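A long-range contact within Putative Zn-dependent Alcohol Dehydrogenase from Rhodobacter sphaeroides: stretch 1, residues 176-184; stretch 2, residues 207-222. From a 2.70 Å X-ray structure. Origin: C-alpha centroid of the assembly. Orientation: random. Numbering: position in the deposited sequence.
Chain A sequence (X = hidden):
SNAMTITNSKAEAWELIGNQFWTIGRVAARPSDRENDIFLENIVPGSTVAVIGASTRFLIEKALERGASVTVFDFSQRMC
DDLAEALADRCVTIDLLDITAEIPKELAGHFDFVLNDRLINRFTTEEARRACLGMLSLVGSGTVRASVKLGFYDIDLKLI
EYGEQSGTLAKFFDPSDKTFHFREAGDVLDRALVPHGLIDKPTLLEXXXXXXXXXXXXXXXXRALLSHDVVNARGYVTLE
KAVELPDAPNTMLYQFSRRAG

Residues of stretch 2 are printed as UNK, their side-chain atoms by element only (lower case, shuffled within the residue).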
ATOM      1  N   SER A 176      20.357   6.111  -5.641  1.00 46.90           N
ATOM      2  CA  SER A 176      19.863   7.461  -5.932  1.00 49.71           C
ATOM      3  C   SER A 176      18.546   7.771  -5.205  1.00 49.95           C
ATOM      4  O   SER A 176      18.417   8.839  -4.578  1.00 51.79           O
ATOM      5  CB  SER A 176      19.679   7.655  -7.435  1.00 50.15           C
ATOM      6  OG  SER A 176      18.495   7.012  -7.872  1.00 53.11           O
ATOM      7  N   ASP A 177      17.585   6.844  -5.301  1.00 40.66           N
ATOM      8  CA  ASP A 177      16.319   6.956  -4.562  1.00 43.63           C
ATOM      9  C   ASP A 177      15.945   5.703  -3.772  1.00 43.63           C
ATOM     10  O   ASP A 177      14.792   5.571  -3.337  1.00 39.58           O
ATOM     11  CB  ASP A 177      15.137   7.325  -5.480  1.00 43.45           C
ATOM     12  CG  ASP A 177      14.817   6.241  -6.519  1.00 47.55           C
ATOM     13  OD1 ASP A 177      15.699   5.410  -6.849  1.00 45.60           O
ATOM     14  OD2 ASP A 177      13.665   6.242  -7.019  1.00 46.23           O
ATOM     15  N   LYS A 178      16.894   4.783  -3.612  1.00 36.50           N
ATOM     16  CA  LYS A 178      16.666   3.588  -2.816  1.00 35.66           C
ATOM     17  C   LYS A 178      15.561   2.652  -3.376  1.00 35.97           C
ATOM     18  O   LYS A 178      14.646   2.235  -2.660  1.00 29.19           O
ATOM     19  CB  LYS A 178      16.400   3.988  -1.363  1.00 34.82           C
ATOM     20  CG  LYS A 178      17.470   4.958  -0.844  1.00 40.78           C
ATOM     21  CD  LYS A 178      17.112   5.571   0.502  1.00 34.17           C
ATOM     22  CE  LYS A 178      16.185   6.756   0.352  1.00 37.59           C
ATOM     23  NZ  LYS A 178      15.842   7.342   1.699  1.00 41.51           N
ATOM     24  N   THR A 179      15.671   2.303  -4.648  1.00 31.68           N
ATOM     25  CA  THR A 179      14.724   1.368  -5.215  1.00 32.67           C
ATOM     26  C   THR A 179      15.342  -0.004  -5.353  1.00 34.23           C
ATOM     27  O   THR A 179      16.427  -0.135  -5.885  1.00 35.88           O
ATOM     28  CB  THR A 179      14.261   1.817  -6.601  1.00 31.83           C
ATOM     29  OG1 THR A 179      13.798   3.163  -6.530  1.00 37.22           O
ATOM     30  CG2 THR A 179      13.131   0.960  -7.093  1.00 27.55           C
ATOM     31  N   PHE A 180      14.640  -1.027  -4.878  1.00 34.64           N
ATOM     32  CA  PHE A 180      15.054  -2.404  -5.071  1.00 33.08           C
ATOM     33  C   PHE A 180      14.333  -3.075  -6.238  1.00 36.24           C
ATOM     34  O   PHE A 180      13.136  -2.862  -6.435  1.00 34.64           O
ATOM     35  CB  PHE A 180      14.768  -3.199  -3.822  1.00 34.44           C
ATOM     36  CG  PHE A 180      15.735  -2.951  -2.707  1.00 39.23           C
ATOM     37  CD1 PHE A 180      16.995  -3.525  -2.719  1.00 37.65           C
ATOM     38  CD2 PHE A 180      15.363  -2.189  -1.622  1.00 37.29           C
ATOM     39  CE1 PHE A 180      17.868  -3.320  -1.689  1.00 39.50           C
ATOM     40  CE2 PHE A 180      16.246  -1.969  -0.586  1.00 39.66           C
ATOM     41  CZ  PHE A 180      17.497  -2.538  -0.622  1.00 44.37           C
ATOM     42  N   HIS A 181      15.073  -3.859  -7.028  1.00 38.71           N
ATOM     43  CA  HIS A 181      14.464  -4.785  -7.998  1.00 41.10           C
ATOM     44  C   HIS A 181      14.674  -6.232  -7.587  1.00 40.99           C
ATOM     45  O   HIS A 181      15.752  -6.775  -7.791  1.00 47.65           O
ATOM     46  CB  HIS A 181      15.040  -4.612  -9.388  1.00 35.68           C
ATOM     47  CG  HIS A 181      14.123  -5.110 -10.450  1.00 41.41           C
ATOM     48  ND1 HIS A 181      14.199  -4.698 -11.764  1.00 41.73           N
ATOM     49  CD2 HIS A 181      13.061  -5.948 -10.376  1.00 40.20           C
ATOM     50  CE1 HIS A 181      13.237  -5.281 -12.457  1.00 42.31           C
ATOM     51  NE2 HIS A 181      12.525  -6.036 -11.638  1.00 39.02           N
ATOM     52  N   PHE A 182      13.676  -6.872  -7.001  1.00 33.90           N
ATOM     53  CA  PHE A 182      13.962  -8.153  -6.348  1.00 41.86           C
ATOM     54  C   PHE A 182      14.313  -9.299  -7.322  1.00 47.45           C
ATOM     55  O   PHE A 182      15.268 -10.059  -7.114  1.00 50.64           O
ATOM     56  CB  PHE A 182      12.791  -8.541  -5.444  1.00 45.89           C
ATOM     57  CG  PHE A 182      12.389  -7.463  -4.508  1.00 42.69           C
ATOM     58  CD1 PHE A 182      13.231  -7.085  -3.455  1.00 39.01           C
ATOM     59  CD2 PHE A 182      11.177  -6.808  -4.685  1.00 38.08           C
ATOM     60  CE1 PHE A 182      12.866  -6.070  -2.572  1.00 41.29           C
ATOM     61  CE2 PHE A 182      10.804  -5.789  -3.834  1.00 36.56           C
ATOM     62  CZ  PHE A 182      11.654  -5.419  -2.755  1.00 39.83           C
ATOM     63  N   ARG A 183      13.514  -9.409  -8.379  1.00 47.64           N
ATOM     64  CA  ARG A 183      13.676 -10.408  -9.419  1.00 48.75           C
ATOM     65  C   ARG A 183      15.013 -10.278 -10.137  1.00 50.58           C
ATOM     66  O   ARG A 183      15.260 -10.985 -11.100  1.00 63.23           O
ATOM     67  CB  ARG A 183      12.545 -10.235 -10.437  1.00 49.38           C
ATOM     68  CG  ARG A 183      12.501 -11.245 -11.561  1.00 52.36           C
ATOM     69  CD  ARG A 183      11.341 -10.950 -12.481  1.00 47.43           C
ATOM     70  NE  ARG A 183      10.973 -12.117 -13.267  1.00 62.20           N
ATOM     71  CZ  ARG A 183      11.695 -12.585 -14.287  1.00 71.56           C
ATOM     72  NH1 ARG A 183      12.831 -11.977 -14.630  1.00 61.45           N
ATOM     73  NH2 ARG A 183      11.283 -13.660 -14.962  1.00 58.27           N
ATOM     74  N   GLU A 184      15.861  -9.374  -9.659  1.00 47.74           N
ATOM     75  CA  GLU A 184      17.111  -9.060 -10.340  1.00 51.34           C
ATOM     76  C   GLU A 184      18.297  -9.148  -9.385  1.00 47.93           C
ATOM     77  O   GLU A 184      19.448  -8.992  -9.793  1.00 55.11           O
ATOM     78  CB  GLU A 184      17.044  -7.666 -10.967  1.00 52.60           C
ATOM     79  CG  GLU A 184      16.222  -7.598 -12.244  1.00 50.92           C
ATOM     80  CD  GLU A 184      17.062  -7.802 -13.489  1.00 63.07           C
ATOM     81  OE1 GLU A 184      18.076  -8.527 -13.411  1.00 60.79           O
ATOM     82  OE2 GLU A 184      16.708  -7.237 -14.545  1.00 72.74           O
ATOM     83  N   UNK A 207       6.266 -14.215  -4.729  1.00 44.23           N
ATOM     84  CA  UNK A 207       5.672 -12.931  -4.378  1.00 36.83           C
ATOM     85  C   UNK A 207       6.658 -11.768  -4.537  1.00 36.28           C
ATOM     86  O   UNK A 207       6.344 -10.733  -5.116  1.00 33.69           O
ATOM     87  c   UNK A 207       5.288 -13.037  -2.935  1.00 42.46           C
ATOM     88  c   UNK A 207       4.396  -9.817   1.180  1.00 36.89           C
ATOM     89  c   UNK A 207       4.635 -11.353  -1.113  1.00 33.71           C
ATOM     90  c   UNK A 207       4.481 -11.940  -2.394  1.00 39.24           C
ATOM     91  n   UNK A 207       2.919 -10.366  -2.147  1.00 35.75           N
ATOM     92  c   UNK A 207       5.390 -10.786   1.088  1.00 42.21           C
ATOM     93  c   UNK A 207       3.511  -9.598   0.157  1.00 36.43           C
ATOM     94  c   UNK A 207       5.524 -11.561  -0.056  1.00 42.33           C
ATOM     95  c   UNK A 207       3.646 -10.371  -0.986  1.00 34.96           C
ATOM     96  c   UNK A 207       3.423 -11.324  -2.984  1.00 37.99           C
ATOM     97  N   UNK A 208       7.859 -11.941  -4.006  1.00 33.34           N
ATOM     98  CA  UNK A 208       8.878 -10.914  -4.154  1.00 36.21           C
ATOM     99  C   UNK A 208       9.261 -10.677  -5.615  1.00 40.16           C
ATOM    100  O   UNK A 208       9.362  -9.537  -6.041  1.00 39.47           O
ATOM    101  c   UNK A 208       9.477 -10.592   0.431  1.00 41.91           C
ATOM    102  c   UNK A 208      10.111 -11.231  -3.287  1.00 37.24           C
ATOM    103  c   UNK A 208      10.328  -9.199  -1.803  1.00 43.58           C
ATOM    104  c   UNK A 208       9.801  -9.246   0.524  1.00 43.25           C
ATOM    105  c   UNK A 208       9.593 -11.243  -0.807  1.00 46.99           C
ATOM    106  c   UNK A 208      10.029 -10.556  -1.938  1.00 44.98           C
ATOM    107  o   UNK A 208       9.701  -8.574   1.734  1.00 48.07           O
ATOM    108  c   UNK A 208      10.228  -8.554  -0.593  1.00 37.07           C
ATOM    109  N   UNK A 209       9.468 -11.757  -6.362  1.00 39.79           N
ATOM    110  CA  UNK A 209       9.896 -11.657  -7.752  1.00 42.48           C
ATOM    111  C   UNK A 209       8.830 -10.986  -8.610  1.00 38.66           C
ATOM    112  O   UNK A 209       9.145 -10.240  -9.538  1.00 37.27           O
ATOM    113  n   UNK A 209      12.847 -15.441 -10.661  1.00 67.61           N
ATOM    114  n   UNK A 209      10.821 -16.042 -11.552  1.00 51.56           N
ATOM    115  c   UNK A 209      11.586 -13.573  -7.892  1.00 49.31           C
ATOM    116  n   UNK A 209      10.976 -15.492  -9.323  1.00 69.46           N
ATOM    117  c   UNK A 209      11.689 -15.073  -8.121  1.00 55.88           C
ATOM    118  c   UNK A 209      10.226 -13.042  -8.311  1.00 47.57           C
ATOM    119  c   UNK A 209      11.547 -15.659 -10.512  1.00 65.87           C
ATOM    120  N   UNK A 210       7.567 -11.254  -8.293  1.00 38.06           N
ATOM    121  CA  UNK A 210       6.452 -10.702  -9.055  1.00 38.79           C
ATOM    122  C   UNK A 210       6.170  -9.259  -8.650  1.00 36.83           C
ATOM    123  O   UNK A 210       5.408  -8.557  -9.314  1.00 41.51           O
ATOM    124  n   UNK A 210       1.918 -15.549  -9.740  1.00 55.86           N
ATOM    125  c   UNK A 210       4.018 -13.703  -9.415  1.00 46.24           C
ATOM    126  n   UNK A 210       3.340 -17.074 -10.696  1.00 56.28           N
ATOM    127  n   UNK A 210       4.144 -15.033 -10.005  1.00 53.38           N
ATOM    128  c   UNK A 210       5.197 -11.558  -8.863  1.00 40.13           C
ATOM    129  c   UNK A 210       3.134 -15.885 -10.147  1.00 58.13           C
ATOM    130  c   UNK A 210       5.364 -13.007  -9.288  1.00 40.10           C
ATOM    131  N   UNK A 211       6.788  -8.824  -7.558  1.00 33.24           N
ATOM    132  CA  UNK A 211       6.452  -7.545  -6.946  1.00 40.42           C
ATOM    133  C   UNK A 211       7.156  -6.391  -7.653  1.00 37.58           C
ATOM    134  O   UNK A 211       6.778  -5.230  -7.496  1.00 33.14           O
ATOM    135  c   UNK A 211       5.992  -8.076  -3.147  1.00 33.42           C
ATOM    136  c   UNK A 211       5.614  -7.560  -4.527  1.00 28.05           C
ATOM    137  n   UNK A 211       7.482  -6.147  -0.404  1.00 32.70           N
ATOM    138  n   UNK A 211       6.300  -8.114  -0.349  1.00 30.44           N
ATOM    139  n   UNK A 211       6.694  -7.067  -2.359  1.00 29.79           N
ATOM    140  c   UNK A 211       6.825  -7.109  -1.038  1.00 29.02           C
ATOM    141  c   UNK A 211       6.815  -7.550  -5.459  1.00 35.34           C
ATOM    142  N   UNK A 212       8.181  -6.720  -8.432  1.00 34.00           N
ATOM    143  CA  UNK A 212       8.807  -5.754  -9.316  1.00 29.98           C
ATOM    144  C   UNK A 212       9.817  -4.881  -8.598  1.00 31.73           C
ATOM    145  O   UNK A 212      10.583  -5.359  -7.761  1.00 30.88           O
ATOM    146  N   UNK A 213       9.819  -3.593  -8.927  1.00 35.52           N
ATOM    147  CA  UNK A 213      10.619  -2.617  -8.198  1.00 33.44           C
ATOM    148  C   UNK A 213       9.844  -2.040  -7.018  1.00 26.94           C
ATOM    149  O   UNK A 213       8.625  -1.877  -7.084  1.00 28.82           O
ATOM    150  c   UNK A 213      12.045  -1.932 -10.210  1.00 37.28           C
ATOM    151  c   UNK A 213      11.071  -1.490  -9.131  1.00 31.41           C
ATOM    152  n   UNK A 213      13.952   0.006 -12.914  1.00 51.19           N
ATOM    153  c   UNK A 213      12.367  -0.794 -11.164  1.00 40.34           C
ATOM    154  c   UNK A 213      13.522  -1.154 -12.084  1.00 41.02           C
ATOM    155  N   UNK A 214      10.559  -1.733  -5.941  1.00 25.98           N
ATOM    156  CA  UNK A 214       9.967  -1.006  -4.796  1.00 27.94           C
ATOM    157  C   UNK A 214      10.927   0.055  -4.240  1.00 29.23           C
ATOM    158  O   UNK A 214      12.116  -0.191  -4.070  1.00 30.95           O
ATOM    159  o   UNK A 214       8.452  -3.734  -1.939  1.00 28.41           O
ATOM    160  o   UNK A 214       6.587  -4.202  -3.020  1.00 24.79           O
ATOM    161  c   UNK A 214       9.489  -1.960  -3.690  1.00 20.48           C
ATOM    162  c   UNK A 214       8.136  -2.629  -4.001  1.00 24.63           C
ATOM    163  c   UNK A 214       7.686  -3.592  -2.912  1.00 27.38           C
ATOM    164  N   UNK A 215      10.412   1.252  -3.997  1.00 24.03           N
ATOM    165  CA  UNK A 215      11.240   2.327  -3.472  1.00 26.07           C
ATOM    166  C   UNK A 215      11.148   2.423  -1.940  1.00 29.72           C
ATOM    167  O   UNK A 215      10.087   2.210  -1.378  1.00 29.17           O
ATOM    168  c   UNK A 215      10.796   3.629  -4.102  1.00 30.25           C
ATOM    169  o   UNK A 215      10.958   3.531  -5.528  1.00 33.56           O
ATOM    170  c   UNK A 215      11.568   4.828  -3.523  1.00 28.19           C
ATOM    171  N   UNK A 216      12.258   2.708  -1.256  1.00 29.19           N
ATOM    172  CA  UNK A 216      12.191   2.877   0.196  1.00 27.26           C
ATOM    173  C   UNK A 216      12.121   4.357   0.495  1.00 30.11           C
ATOM    174  O   UNK A 216      12.732   5.163  -0.201  1.00 31.92           O
ATOM    175  c   UNK A 216      13.352   2.230   0.951  1.00 26.55           C
ATOM    176  n   UNK A 216      12.255  -1.471   0.751  1.00 30.01           N
ATOM    177  c   UNK A 216      11.290  -2.334   0.424  1.00 27.65           C
ATOM    178  c   UNK A 216      12.140  -0.008   0.630  1.00 30.02           C
ATOM    179  n   UNK A 216      10.126  -1.903  -0.056  1.00 30.65           N
ATOM    180  n   UNK A 216      11.476  -3.626   0.578  1.00 26.09           N
ATOM    181  c   UNK A 216      13.443   0.679   0.919  1.00 27.25           C
ATOM    182  N   UNK A 217      11.340   4.712   1.509  1.00 31.95           N
ATOM    183  CA  UNK A 217      11.128   6.115   1.820  1.00 38.68           C
ATOM    184  C   UNK A 217      11.572   6.429   3.221  1.00 34.97           C
ATOM    185  O   UNK A 217      11.419   5.615   4.123  1.00 30.70           O
ATOM    186  c   UNK A 217       8.513   5.068  -0.052  1.00 29.61           C
ATOM    187  c   UNK A 217       8.527   7.114  -1.959  1.00 23.98           C
ATOM    188  c   UNK A 217       9.085   6.295   0.285  1.00 29.12           C
ATOM    189  c   UNK A 217       9.080   7.316  -0.658  1.00 26.34           C
ATOM    190  c   UNK A 217       7.966   4.855  -1.313  1.00 27.87           C
ATOM    191  c   UNK A 217       7.981   5.881  -2.285  1.00 26.62           C
ATOM    192  c   UNK A 217       9.652   6.524   1.663  1.00 31.85           C
ATOM    193  N   UNK A 218      12.138   7.619   3.368  1.00 41.88           N
ATOM    194  CA  UNK A 218      12.346   8.279   4.655  1.00 44.03           C
ATOM    195  C   UNK A 218      11.253   9.322   4.725  1.00 39.89           C
ATOM    196  O   UNK A 218      10.606   9.609   3.723  1.00 35.99           O
ATOM    197  c   UNK A 218      14.894   8.080   4.842  1.00 61.21           C
ATOM    198  o   UNK A 218      14.743   6.929   5.334  1.00 60.19           O
ATOM    199  c   UNK A 218      13.695   9.016   4.705  1.00 45.60           C
ATOM    200  o   UNK A 218      16.006   8.528   4.461  1.00 65.52           O
ATOM    201  N   UNK A 219      11.066   9.899   5.904  1.00 39.17           N
ATOM    202  CA  UNK A 219      10.122  10.975   6.078  1.00 33.46           C
ATOM    203  C   UNK A 219      10.339  12.078   5.049  1.00 33.70           C
ATOM    204  O   UNK A 219       9.391  12.543   4.439  1.00 37.84           O
ATOM    205  c   UNK A 219      10.212  11.530   7.495  1.00 40.21           C
ATOM    206  o   UNK A 219       7.993  12.483   7.601  1.00 42.00           O
ATOM    207  o   UNK A 219       9.733  13.788   8.066  1.00 53.85           O
ATOM    208  c   UNK A 219       9.236  12.679   7.739  1.00 49.47           C
ATOM    209  N   UNK A 220      11.577  12.486   4.825  1.00 38.94           N
ATOM    210  CA  UNK A 220      11.837  13.489   3.786  1.00 39.93           C
ATOM    211  C   UNK A 220      11.413  13.018   2.411  1.00 38.58           C
ATOM    212  O   UNK A 220      11.080  13.828   1.541  1.00 37.19           O
ATOM    213  c   UNK A 220      12.848  16.266   4.888  1.00 61.54           C
ATOM    214  o   UNK A 220      12.789  16.969   3.850  1.00 57.42           O
ATOM    215  c   UNK A 220      13.707  14.962   4.869  1.00 58.40           C
ATOM    216  c   UNK A 220      13.307  13.939   3.756  1.00 40.53           C
ATOM    217  o   UNK A 220      12.248  16.598   5.945  1.00 54.04           O
ATOM    218  N   UNK A 221      11.408  11.708   2.210  1.00 37.56           N
ATOM    219  CA  UNK A 221      11.065  11.183   0.892  1.00 35.62           C
ATOM    220  C   UNK A 221       9.548  11.260   0.635  1.00 30.92           C
ATOM    221  O   UNK A 221       9.089  11.542  -0.492  1.00 26.16           O
ATOM    222  o   UNK A 221      13.858   8.803   1.059  1.00 47.57           O
ATOM    223  o   UNK A 221      13.769  10.717   0.006  1.00 43.73           O
ATOM    224  c   UNK A 221      13.203   9.763   0.577  1.00 44.32           C
ATOM    225  c   UNK A 221      11.653   9.767   0.683  1.00 36.40           C
ATOM    226  N   UNK A 222       8.768  11.053   1.694  1.00 29.99           N
ATOM    227  CA  UNK A 222       7.317  11.131   1.582  1.00 25.70           C
ATOM    228  C   UNK A 222       6.902  12.587   1.402  1.00 26.97           C
ATOM    229  O   UNK A 222       6.012  12.906   0.640  1.00 26.04           O
ATOM    230  c   UNK A 222       5.167  10.792   2.680  1.00 23.16           C
ATOM    231  c   UNK A 222       6.970   9.120   2.996  1.00 17.70           C
ATOM    232  c   UNK A 222       6.646  10.594   2.807  1.00 23.78           C
TER
HETATM  233  O   HOH W   1      13.211   7.520  -1.794  1.00 29.65           O
HETATM  234  O   HOH W   2      10.889  -8.207  -8.425  1.00 41.68           O

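Position 207 carries one carbon and then fused five- and six-membered rings holding eight carbons and one nitrogen, an indole, so it is Trp207; it lies on a helix, buried and out of reach of stretch 1. Position 208 has one carbon and a six-carbon ring bearing an oxygen: Tyr208. The edge of its ring meets the face of Phe182, with centroids 5.0 Å apart and planes at 82°.

Position 209 shows three carbons, a nitrogen, and a carbon with two more nitrogens, the pattern of Arg209. Its guanidinium lies close to a like charge, Arg209 NH2 to Arg183 NH2 at 4.2 Å, so the nearness cannot be credited to charge attraction. Position 210 repeats the pattern and is Arg210, but it points away and touches nothing on stretch 1. Position 211 does so again: Arg211, buried, its CB 4.5 Å from Phe182 CD2.

Position 212 has no side-chain atoms and is Gly212. Its positive phi, just after the helix, favours glycine; a CB would point away from stretch 1, so contact with stretch 1 does not explain the choice. A water accepts from Arg183 N at 2.9 Å and also lies 2.9 Å from Gly212 O.

At 213, four carbons in a row end in nitrogen: Lys213. The extended chain lays Lys213 CG over the face of the His181 ring, 3.9 Å from its centroid. Position 214 has three carbons, the third carrying two oxygens, hence Glu214. Its carboxylate takes Arg211 NE on Glu214 OE2 at 2.9 Å, a salt bridge, while Glu214 OE1 sits 3.7 Å from Phe182 CE2, at the ring edge.

Position 215 has one carbon bearing an oxygen and a carbon. Thr215 fits, and its OG1 hydrogen-bonds Thr179 OG1 at 3.0 Å. Position 216, again three carbons, a nitrogen, and a carbon with two nitrogens, is Arg216; Arg216 NE comes within 4.0 Å of Phe180 CD2, and Arg216 NH1 makes a salt bridge to Glu214 OE1 at 3.1 Å.

Position 217, one carbon and a six-carbon ring, is Phe217, turned away. Position 218, two carbons with two oxygens on the second, is Asp218; Asp218 OD2 forms a salt bridge with Lys178 NZ at 3.0 Å. Position 219 has the same atoms but no contact: Asp219. Position 220 adds a carbon, giving Glu220, also out of reach. Position 221 returns to the shorter acid, Asp221, whose OD2 lies 2.5 Å from Lys178 NZ in a second salt bridge. Position 222, three carbons branched at the first, is Val222, out of reach.

The contact runs on an antiparallel backbone frame: Phe180 N to Glu214 O at 2.8 Å, Glu214 N to Phe180 O at 2.9 Å, Arg216 N to Lys178 O at 2.8 Å. Thr179, His181, Lys213 and Thr215 share one face; Phe180 and Glu214 share the other. Beyond the strands, Phe182 packs against Tyr208, and Lys178 reaches two acids.

Stretch 2, residues 207-222: WYRRRGKETRFDDEDV
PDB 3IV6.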